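Metallocarboxypeptidase (Trypanosoma cruzi, PDB 3DWC) probably releases single amino acids other than proline from the C-terminal end of peptides, as a metal-dependent carboxypeptidase of the M32 family. Local coordinates at residues 198-203 with 336-340; 136-140 with 372-378. All coordinates share one frame; numbering follows the deposited sequence.

Contact 1 (198-203 with 336-340); sequences ETVLEP and NMKRV. With SO4 (sulfate ion), chain U.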
# COMPACT_ATOMS: atom_id res chain seq x y z
N GLU B 198 -25.99 -37.19 19.01
CA GLU B 198 -24.92 -36.69 19.87
C GLU B 198 -25.15 -35.24 20.33
O GLU B 198 -25.56 -34.37 19.52
CB GLU B 198 -23.57 -36.76 19.17
CG GLU B 198 -23.00 -38.17 19.01
CD GLU B 198 -21.57 -38.16 18.48
OE1 GLU B 198 -21.20 -37.18 17.78
OE2 GLU B 198 -20.82 -39.13 18.77
N THR B 199 -24.85 -34.99 21.60
CA THR B 199 -24.90 -33.63 22.15
C THR B 199 -23.78 -32.78 21.56
O THR B 199 -22.64 -33.23 21.48
CB THR B 199 -24.76 -33.60 23.67
OG1 THR B 199 -25.79 -34.40 24.28
CG2 THR B 199 -24.85 -32.12 24.18
N VAL B 200 -24.14 -31.59 21.12
CA VAL B 200 -23.20 -30.61 20.62
C VAL B 200 -23.46 -29.29 21.38
O VAL B 200 -24.53 -28.71 21.26
CB VAL B 200 -23.34 -30.40 19.10
CG1 VAL B 200 -22.31 -29.39 18.61
CG2 VAL B 200 -23.17 -31.73 18.33
N LEU B 201 -22.48 -28.85 22.16
CA LEU B 201 -22.54 -27.58 22.86
C LEU B 201 -21.92 -26.51 21.96
O LEU B 201 -20.74 -26.61 21.55
CB LEU B 201 -21.78 -27.67 24.17
CG LEU B 201 -22.10 -28.87 25.07
CD1 LEU B 201 -21.16 -28.90 26.27
CD2 LEU B 201 -23.55 -28.86 25.55
N GLU B 202 -22.73 -25.51 21.62
CA GLU B 202 -22.26 -24.40 20.83
C GLU B 202 -21.42 -23.46 21.69
O GLU B 202 -21.82 -23.08 22.80
CB GLU B 202 -23.42 -23.59 20.24
CG GLU B 202 -24.01 -24.22 19.00
CD GLU B 202 -23.04 -24.29 17.86
OE1 GLU B 202 -22.89 -25.40 17.33
OE2 GLU B 202 -22.42 -23.24 17.51
N PRO B 203 -20.26 -23.07 21.18
CA PRO B 203 -19.52 -22.03 21.90
C PRO B 203 -20.35 -20.75 22.11
O PRO B 203 -21.00 -20.26 21.18
CB PRO B 203 -18.33 -21.78 20.99
CG PRO B 203 -18.15 -23.11 20.28
CD PRO B 203 -19.53 -23.53 19.99
N ASN B 336 -16.10 -32.11 22.02
CA ASN B 336 -17.17 -31.22 21.59
C ASN B 336 -16.75 -30.32 20.42
O ASN B 336 -17.52 -30.15 19.48
CB ASN B 336 -17.71 -30.36 22.73
CG ASN B 336 -18.86 -29.51 22.28
OD1 ASN B 336 -19.95 -30.04 22.11
ND2 ASN B 336 -18.62 -28.21 22.02
N MET B 337 -15.53 -29.78 20.42
CA MET B 337 -15.14 -28.94 19.32
C MET B 337 -15.05 -29.69 18.00
O MET B 337 -15.29 -29.13 16.95
CB MET B 337 -13.85 -28.18 19.60
CG MET B 337 -14.03 -27.11 20.67
SD MET B 337 -15.27 -25.87 20.29
CE MET B 337 -14.70 -25.43 18.66
N LYS B 338 -14.64 -30.95 18.05
CA LYS B 338 -14.71 -31.77 16.85
C LYS B 338 -16.14 -31.85 16.29
O LYS B 338 -16.37 -31.81 15.09
CB LYS B 338 -14.17 -33.17 17.13
CG LYS B 338 -14.20 -34.07 15.91
CD LYS B 338 -13.54 -35.42 16.24
CE LYS B 338 -13.99 -36.51 15.31
NZ LYS B 338 -13.36 -37.83 15.75
N ARG B 339 -17.11 -31.94 17.18
CA ARG B 339 -18.51 -32.07 16.77
C ARG B 339 -19.02 -30.80 16.14
O ARG B 339 -19.74 -30.85 15.16
CB ARG B 339 -19.39 -32.49 17.94
CG ARG B 339 -19.56 -33.97 17.97
CD ARG B 339 -19.12 -34.67 19.21
NE ARG B 339 -20.17 -34.88 20.15
CZ ARG B 339 -20.27 -35.88 21.03
NH1 ARG B 339 -19.41 -36.89 21.11
NH2 ARG B 339 -21.30 -35.88 21.85
N VAL B 340 -18.59 -29.66 16.69
CA VAL B 340 -18.89 -28.34 16.14
C VAL B 340 -18.22 -28.16 14.74
O VAL B 340 -18.87 -27.86 13.76
CB VAL B 340 -18.41 -27.22 17.12
CG1 VAL B 340 -18.50 -25.81 16.47
CG2 VAL B 340 -19.19 -27.30 18.45
S SO4 U . -23.42 -37.82 23.85
O1 SO4 U . -22.84 -37.89 25.20
O2 SO4 U . -24.66 -38.60 23.80
O3 SO4 U . -23.74 -36.44 23.52
O4 SO4 U . -22.48 -38.38 22.89
O HOH W 1 -20.51 -32.34 23.14
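N336 and L201 form a closed pair of hydrogen bonds between a side-chain amide and one residue's backbone. The N336 amide accepts from L201 N through OD1 (2.8 Å) and donates to L201 O through ND2 (2.7 Å). The second bond runs at 164° and meets a lone pair of L201 O in the carbonyl plane. N336 CG lies anti to the backbone N (chi1 -177°), and this carries the amide out from helix 334-341 to the loop. ND2 also bonds A331 O. A water donates to both N336 OD1 and T199 O, so it bridges the two polar groups.

R339 supplies the second polar grip. R339 NH2 and R339 NE both donate to T199 O, at 3.0 and 3.3 Å, so the guanidinium grips that one oxygen side-on. T199 O lies close to the guanidinium plane. E198 takes a different position. Its carboxylate stacks over one face, the two planes only 17° apart, with E198 OE1 3.5 Å from R339 NE. This salt bridge is a matter of charge, since no N-H points at OE1. E202 OE1 pairs instead with R343.

A sulfate, probably carried over from the crystallisation medium, sits at the guanidinium edge. R339 NH2 donates to its O4, and T199 N donates to its O3.

The apolar contacts are fewer. V200 CG1 meets V340 CG2 at 3.8 Å, and P203 CG lies 4.0 Å from M337 SD. P203 CD also touches V340 CG2.

The contact fastens the loop after helix 168-196 to helix 334-341, at the surface and away from the cobalt site. All four direct hydrogen bonds join helix side chains to loop main-chain atoms, and E198, with the sulfate in the crystal, would probably offset the charge of R339.

Contact 2 (136-140 with 372-378); sequences IALFR and LMDGNIE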
# COMPACT_ATOMS: atom_id res chain seq x y z
N ILE B 136 -22.72 -15.48 -21.34
CA ILE B 136 -22.57 -16.82 -21.87
C ILE B 136 -22.12 -16.80 -23.34
O ILE B 136 -21.38 -17.69 -23.76
CB ILE B 136 -23.88 -17.67 -21.71
CG1 ILE B 136 -24.24 -17.84 -20.23
CG2 ILE B 136 -23.74 -19.06 -22.35
CD1 ILE B 136 -23.21 -18.61 -19.42
N ALA B 137 -22.55 -15.80 -24.11
CA ALA B 137 -22.12 -15.70 -25.51
C ALA B 137 -20.68 -15.21 -25.60
O ALA B 137 -19.92 -15.64 -26.46
CB ALA B 137 -23.05 -14.78 -26.29
N LEU B 138 -20.31 -14.31 -24.70
CA LEU B 138 -18.93 -13.81 -24.58
C LEU B 138 -17.94 -14.93 -24.18
O LEU B 138 -16.85 -15.04 -24.76
CB LEU B 138 -18.87 -12.67 -23.55
CG LEU B 138 -17.72 -11.66 -23.56
CD1 LEU B 138 -16.48 -12.24 -22.90
CD2 LEU B 138 -17.39 -11.18 -24.95
N PHE B 139 -18.34 -15.73 -23.19
CA PHE B 139 -17.53 -16.87 -22.69
C PHE B 139 -17.31 -17.89 -23.77
O PHE B 139 -16.19 -18.41 -23.91
CB PHE B 139 -18.22 -17.59 -21.52
CG PHE B 139 -18.33 -16.78 -20.27
CD1 PHE B 139 -19.45 -16.92 -19.46
CD2 PHE B 139 -17.32 -15.90 -19.87
CE1 PHE B 139 -19.56 -16.20 -18.30
CE2 PHE B 139 -17.43 -15.19 -18.70
CZ PHE B 139 -18.55 -15.33 -17.92
N ARG B 140 -18.37 -18.20 -24.52
CA ARG B 140 -18.28 -19.13 -25.65
C ARG B 140 -17.32 -18.59 -26.70
O ARG B 140 -16.58 -19.36 -27.32
CB ARG B 140 -19.64 -19.35 -26.31
CG ARG B 140 -20.65 -20.15 -25.49
CD ARG B 140 -22.05 -20.05 -26.12
NE ARG B 140 -23.08 -20.75 -25.33
CZ ARG B 140 -24.38 -20.72 -25.61
NH1 ARG B 140 -25.24 -21.39 -24.84
NH2 ARG B 140 -24.83 -20.01 -26.64
N LEU B 372 -23.66 -25.13 -20.63
CA LEU B 372 -23.94 -23.84 -21.31
C LEU B 372 -22.97 -23.66 -22.49
O LEU B 372 -23.37 -23.37 -23.60
CB LEU B 372 -23.83 -22.66 -20.33
CG LEU B 372 -24.95 -22.47 -19.30
CD1 LEU B 372 -24.46 -21.60 -18.17
CD2 LEU B 372 -26.25 -21.84 -19.94
N MET B 373 -21.70 -23.86 -22.22
CA MET B 373 -20.62 -23.80 -23.20
C MET B 373 -20.90 -24.78 -24.37
O MET B 373 -20.67 -24.44 -25.54
CB MET B 373 -19.31 -24.17 -22.46
CG MET B 373 -18.08 -23.30 -22.72
SD MET B 373 -18.24 -21.49 -22.76
CE MET B 373 -19.41 -21.16 -21.47
N ASP B 374 -21.39 -25.98 -24.03
CA ASP B 374 -21.77 -27.05 -24.99
C ASP B 374 -22.97 -26.74 -25.87
O ASP B 374 -23.14 -27.38 -26.90
CB ASP B 374 -22.17 -28.34 -24.23
CG ASP B 374 -21.11 -29.42 -24.30
OD1 ASP B 374 -20.08 -29.23 -24.98
OD2 ASP B 374 -21.32 -30.48 -23.65
N GLY B 375 -23.83 -25.82 -25.44
CA GLY B 375 -25.12 -25.59 -26.08
C GLY B 375 -26.24 -26.48 -25.55
O GLY B 375 -27.39 -26.34 -25.98
N ASN B 376 -25.93 -27.41 -24.64
CA ASN B 376 -26.97 -28.30 -24.09
C ASN B 376 -28.07 -27.54 -23.37
O ASN B 376 -29.21 -27.98 -23.35
CB ASN B 376 -26.37 -29.33 -23.13
CG ASN B 376 -25.76 -30.51 -23.86
OD1 ASN B 376 -26.43 -31.52 -24.09
ND2 ASN B 376 -24.48 -30.40 -24.22
N ILE B 377 -27.73 -26.41 -22.78
CA ILE B 377 -28.73 -25.57 -22.13
C ILE B 377 -28.42 -24.12 -22.42
O ILE B 377 -27.31 -23.78 -22.82
CB ILE B 377 -28.79 -25.80 -20.57
CG1 ILE B 377 -27.48 -25.38 -19.89
CG2 ILE B 377 -29.16 -27.26 -20.27
CD1 ILE B 377 -27.42 -25.68 -18.42
N GLU B 378 -29.42 -23.28 -22.19
CA GLU B 378 -29.31 -21.85 -22.42
C GLU B 378 -29.54 -21.11 -21.12
O GLU B 378 -30.24 -21.60 -20.24
CB GLU B 378 -30.35 -21.41 -23.45
CG GLU B 378 -30.18 -22.05 -24.84
CD GLU B 378 -28.94 -21.55 -25.56
OE1 GLU B 378 -28.50 -20.41 -25.26
OE2 GLU B 378 -28.41 -22.29 -26.43
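R140 of helix 125-147 lies along M373 and grips L372 O at the end of helix 358-374. Beyond CB, R140 CG lies 3.9 Å from M373 SD. The sulfur also lies against the R140 backbone, and the two side chains run past each other in opposite directions. From CG to NE the R140 chain is extended, with chi2 168° and chi3 -177°. This takes the guanidinium across to L372 O. R140 NE bonds L372 O weakly, and R140 NH1 bonds L372 O at 3.0 Å. NH1 approaches tilted from the carbonyl plane. R140 NH1 also forms a salt bridge with E378 OE1 at 3.4 Å, its hydrogen bond weak. R140 NH2 comes no closer to E378 OE1 than 3.9 Å. The carboxylate and guanidinium planes are nearly perpendicular.

Apolar contacts complete the junction. I136 CD1 presses on L372 CD1 at 3.5 Å, a tight approach. The M373 chain, bent at chi2 and chi3, turns its CE to F139 CB (3.8 Å). F417 stacks on the F139 ring and touches I136, L372 and M373.

L372 O also accepts from G375 N, on the opposite face of its plane from R140 NH1. G375 has positive phi and closes helix 358-374 in a Schellman motif. The arginine thus adds a side-chain donor to a Schellman C-cap, at a junction of two helices.

After five earlier helices the chain enters helix 125-147, which carries the 136-140 side of contact 2. The loop after helix 168-196 then supplies 198-203. The strands and the cobalt-binding helices 259-276 and 294-309 follow. Helix 334-341 returns to that loop and closes contact 1 across 132 intervening residues. Helix 358-374 follows it in the chain, and its end closes contact 2 across 231. Contact 1 is therefore nested inside the loop closed by contact 2. Their centres are about 44 Å apart and they do not touch. Contact 1 ties a surface loop to a short helix; contact 2 joins helix 125-147 to the end of helix 358-374 and the loop after it, at a buried junction.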